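Local coordinates for p-nitrophenyl phosphatase (Pho2) (Archaeoglobus fulgidus, PDB 3QGM), which probably hydrolyses phosphate esters such as p-nitrophenyl phosphate as a metal-dependent phosphatase of the haloacid dehalogenase superfamily, at residues L200-A204 with K205-V209; E239-D242 with Q243-R247. All blocks are in the same frame, centred on the assembly; numbering follows the deposited sequence.

Contact 1. Residues L200-A204 with K205-V209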
# COMPACT_ATOMS: atom_id res chain seq x y z
N LEU A 200 -16.71 26.27 -16.53
CA LEU A 200 -16.29 27.30 -17.47
C LEU A 200 -17.41 27.62 -18.47
O LEU A 200 -17.50 28.72 -18.98
CB LEU A 200 -15.03 26.87 -18.23
CG LEU A 200 -13.67 26.95 -17.50
CD1 LEU A 200 -12.60 26.23 -18.29
CD2 LEU A 200 -13.25 28.40 -17.22
N GLY A 201 -18.25 26.62 -18.74
CA GLY A 201 -19.23 26.69 -19.83
C GLY A 201 -18.51 26.72 -21.16
O GLY A 201 -18.88 27.49 -22.05
N LEU A 202 -17.42 25.95 -21.28
CA LEU A 202 -16.63 25.97 -22.53
C LEU A 202 -16.39 24.57 -23.00
O LEU A 202 -16.31 23.65 -22.22
CB LEU A 202 -15.29 26.71 -22.37
CG LEU A 202 -15.30 28.21 -22.04
CD1 LEU A 202 -13.88 28.75 -21.84
CD2 LEU A 202 -16.06 29.06 -23.10
N ASP A 203 -16.31 24.42 -24.31
CA ASP A 203 -15.85 23.19 -24.94
C ASP A 203 -14.33 23.14 -24.83
O ASP A 203 -13.65 24.17 -24.82
CB ASP A 203 -16.24 23.21 -26.41
CG ASP A 203 -15.94 21.89 -27.13
OD1 ASP A 203 -14.77 21.64 -27.51
OD2 ASP A 203 -16.90 21.10 -27.30
N ALA A 204 -13.80 21.93 -24.78
CA ALA A 204 -12.38 21.71 -24.64
C ALA A 204 -11.61 22.45 -25.71
O ALA A 204 -10.49 22.91 -25.48
CB ALA A 204 -12.08 20.23 -24.72
N LYS A 205 -12.19 22.56 -26.90
CA LYS A 205 -11.49 23.14 -28.05
C LYS A 205 -11.13 24.60 -27.79
O LYS A 205 -10.20 25.13 -28.39
CB LYS A 205 -12.35 23.00 -29.33
CG LYS A 205 -13.50 24.02 -29.38
CD LYS A 205 -14.49 23.81 -30.53
CE LYS A 205 -15.59 24.87 -30.46
NZ LYS A 205 -16.23 25.06 -31.79
N ASP A 206 -11.87 25.24 -26.88
CA ASP A 206 -11.63 26.63 -26.51
C ASP A 206 -10.93 26.75 -25.16
O ASP A 206 -10.94 27.82 -24.56
CB ASP A 206 -12.95 27.38 -26.43
CG ASP A 206 -13.54 27.66 -27.76
OD1 ASP A 206 -12.84 28.25 -28.61
OD2 ASP A 206 -14.71 27.27 -27.96
N VAL A 207 -10.32 25.67 -24.68
CA VAL A 207 -9.65 25.71 -23.40
C VAL A 207 -8.21 25.17 -23.50
O VAL A 207 -7.91 24.27 -24.31
CB VAL A 207 -10.48 24.96 -22.33
CG1 VAL A 207 -9.75 24.92 -20.99
CG2 VAL A 207 -11.86 25.59 -22.15
N ALA A 208 -7.29 25.76 -22.73
CA ALA A 208 -5.96 25.19 -22.55
C ALA A 208 -5.74 24.82 -21.08
O ALA A 208 -6.22 25.50 -20.19
CB ALA A 208 -4.84 26.13 -23.05
N VAL A 209 -5.04 23.72 -20.84
CA VAL A 209 -4.80 23.19 -19.50
C VAL A 209 -3.33 23.46 -19.19
O VAL A 209 -2.44 23.06 -19.95
CB VAL A 209 -5.15 21.70 -19.49
CG1 VAL A 209 -4.71 20.97 -18.12
CG2 VAL A 209 -6.64 21.55 -19.75
O HOH W 1 -16.57 26.75 -26.22

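Contact 2. Residues E239-D242 with Q243-R247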
# COMPACT_ATOMS: atom_id res chain seq x y z
N GLU A 239 16.06 21.41 -17.32
CA GLU A 239 17.03 20.29 -17.24
C GLU A 239 16.38 18.91 -17.22
O GLU A 239 17.05 17.92 -17.55
CB GLU A 239 17.87 20.37 -15.97
CG GLU A 239 18.47 21.73 -15.68
CD GLU A 239 17.51 22.60 -14.90
OE1 GLU A 239 17.41 22.36 -13.67
OE2 GLU A 239 16.85 23.48 -15.52
N ASN A 240 15.12 18.79 -16.77
CA ASN A 240 14.50 17.47 -16.77
C ASN A 240 13.37 17.27 -17.81
O ASN A 240 12.80 16.16 -17.89
CB ASN A 240 14.07 17.05 -15.34
CG ASN A 240 12.75 17.68 -14.89
OD1 ASN A 240 12.09 18.42 -15.63
ND2 ASN A 240 12.38 17.41 -13.64
N LEU A 241 13.09 18.29 -18.60
CA LEU A 241 11.96 18.27 -19.54
C LEU A 241 12.02 17.05 -20.48
O LEU A 241 11.06 16.27 -20.58
CB LEU A 241 11.89 19.58 -20.33
CG LEU A 241 10.86 19.63 -21.47
CD1 LEU A 241 9.44 19.37 -20.95
CD2 LEU A 241 10.96 20.94 -22.24
N ASP A 242 13.16 16.87 -21.13
CA ASP A 242 13.33 15.72 -22.08
C ASP A 242 13.08 14.41 -21.36
O ASP A 242 12.38 13.52 -21.85
CB ASP A 242 14.72 15.70 -22.70
CG ASP A 242 15.03 16.96 -23.49
OD1 ASP A 242 14.25 17.32 -24.40
OD2 ASP A 242 16.09 17.57 -23.22
N GLN A 243 13.59 14.34 -20.15
CA GLN A 243 13.49 13.14 -19.34
C GLN A 243 12.03 12.86 -18.96
O GLN A 243 11.57 11.71 -19.00
CB GLN A 243 14.32 13.34 -18.07
CG GLN A 243 15.82 13.64 -18.26
CD GLN A 243 16.21 14.65 -19.36
OE1 GLN A 243 15.75 15.80 -19.38
NE2 GLN A 243 17.13 14.23 -20.26
N MSE A 244 11.29 13.91 -18.60
CA MSE A 244 9.89 13.78 -18.26
C MSE A 244 9.03 13.39 -19.47
O MSE A 244 8.13 12.54 -19.37
CB MSE A 244 9.40 15.10 -17.66
CG MSE A 244 9.96 15.41 -16.26
SE MSE A 244 9.65 13.97 -14.96
CE MSE A 244 10.38 14.88 -13.39
N ILE A 245 9.30 14.02 -20.62
CA ILE A 245 8.63 13.64 -21.87
C ILE A 245 8.82 12.11 -22.13
O ILE A 245 7.84 11.39 -22.38
CB ILE A 245 9.12 14.53 -23.07
CG1 ILE A 245 8.53 15.94 -22.93
CG2 ILE A 245 8.76 13.90 -24.43
CD1 ILE A 245 9.22 17.02 -23.74
N GLU A 246 10.06 11.64 -22.02
CA GLU A 246 10.37 10.21 -22.26
C GLU A 246 9.71 9.36 -21.19
O GLU A 246 9.01 8.40 -21.50
CB GLU A 246 11.88 9.93 -22.25
CG GLU A 246 12.55 9.78 -23.62
CD GLU A 246 12.21 8.45 -24.34
OE1 GLU A 246 12.41 8.40 -25.57
OE2 GLU A 246 11.74 7.48 -23.69
N ARG A 247 9.93 9.72 -19.94
CA ARG A 247 9.34 9.04 -18.79
C ARG A 247 7.82 8.82 -18.95
O ARG A 247 7.31 7.70 -18.78
CB ARG A 247 9.64 9.89 -17.55
CG ARG A 247 9.01 9.43 -16.23
CD ARG A 247 9.90 8.48 -15.46
NE ARG A 247 11.23 9.04 -15.19
CZ ARG A 247 11.50 9.96 -14.26
NH1 ARG A 247 12.76 10.37 -14.09
NH2 ARG A 247 10.53 10.48 -13.52

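Contact 1. Residues L200-A204 with K205-V209
The Asp203 carboxylate meets the backbone NH of Lys205 at its edge, through the anti lone pair of OD1, while the aliphatic chain of Lys205 rises past that OD1 edge. The bond, Lys205 N to Asp203 OD1, is 2.8 Å long and nearly straight (170°). Asp203 CG lies anti to the backbone N (chi1 -173°), which carries the carboxylate forward beside the next peptides. Lys205 CG slants in at 3.3 Å from Asp203 OD1, and Lys205 CD sits above that oxygen. The second carboxylate, of Asp206, is tied back by a water that donates to Asp206 OD2 (2.6 Å) and accepts from Asp203 N.

The backbone closes the same bend: Asp206 N donates to Asp203 O at 2.9 Å and Val207 N to Ala204 O, two successive i to i+3 turns. Beyond it, Val207 CG2 packs on Leu202 CB at 3.6 Å, while Leu200 CD1 meets it tip to tip at 4.0 Å. Ile12 and Leu197 also touch Val207.

Chemically, this is an Asx turn laid over successive beta turns: an acidic side chain satisfies an early NH, and Leu200, the last residue of helix 190-200, and Leu202 of the following loop pack against Val207 at the start of strand 207-211.

Contact 2. Residues E239-D242 with Q243-R247
Met244 N donates to Asn240 O at 2.8 Å, and the side chains of the same two residues meet beside this bond. Met244, present as selenomethionine, lies across one face of the Asn240 amide. Met244 CG stands almost directly above Asn240 CG at 3.8 Å, and Met244 CE above Asn240 ND2 at 3.2 Å, a close approach for a methyl. The selenium between them arches farther from the amide plane. A bend at the second torsion (chi2 -54°) turns the chain back in this way, so that CG and CE both rest on the amide while SE does not.

The polar ends of Asn240 bond to the preceding loop: OD1 accepts from Thr237 N and ND2 donates to Val235 O. Two bonds to backbone groups fix the rotation of the amide and present a steady face to Met244. An alanine here would remove that amide, and Thr237 N and Val235 O would probably be left without their mates while Met244 would probably lose the face it lies on.

One residue on, the Ile245 N to Leu241 O bond (2.9 Å, 173°) accompanies an apolar contact, Leu241 CD1 against Ile245 CD1 at 3.7 Å. Glu246 N to Asp242 O, at 3.0 Å, continues the series. Leu241 and Met244 also touch Thr236, and Ile245 touches Lys251, so the loops before and after the helix are both in contact with it.

Three consecutive NH groups each bonded to the carbonyl four residues back mark the opening of an alpha-helix, here helix 241-248, the crossover helix of the beta-alpha-beta unit formed with strands 227-231 and 254-256.

Contact 1 precedes contact 2 along the chain, and both belong to the part assigned to the HAD-like hydrolase family; helix 214-224 and strand 227-231 lie between them. Their centres are 27 Å apart and their nearest atoms about 12 Å, so they do not touch. The six-stranded parallel sheet relates them: contact 1 leads into strand 207-211, which lies between strands 10-14 and 227-231, whereas contact 2 opens the helix joining strand 227-231 to the outermost strand 254-256. Contact 1 sits at the end of its strand away from the metal-binding Asp212. Contact 2 lies nearer the metal, with the Met244 side chain about 12 Å from the bound calcium ion.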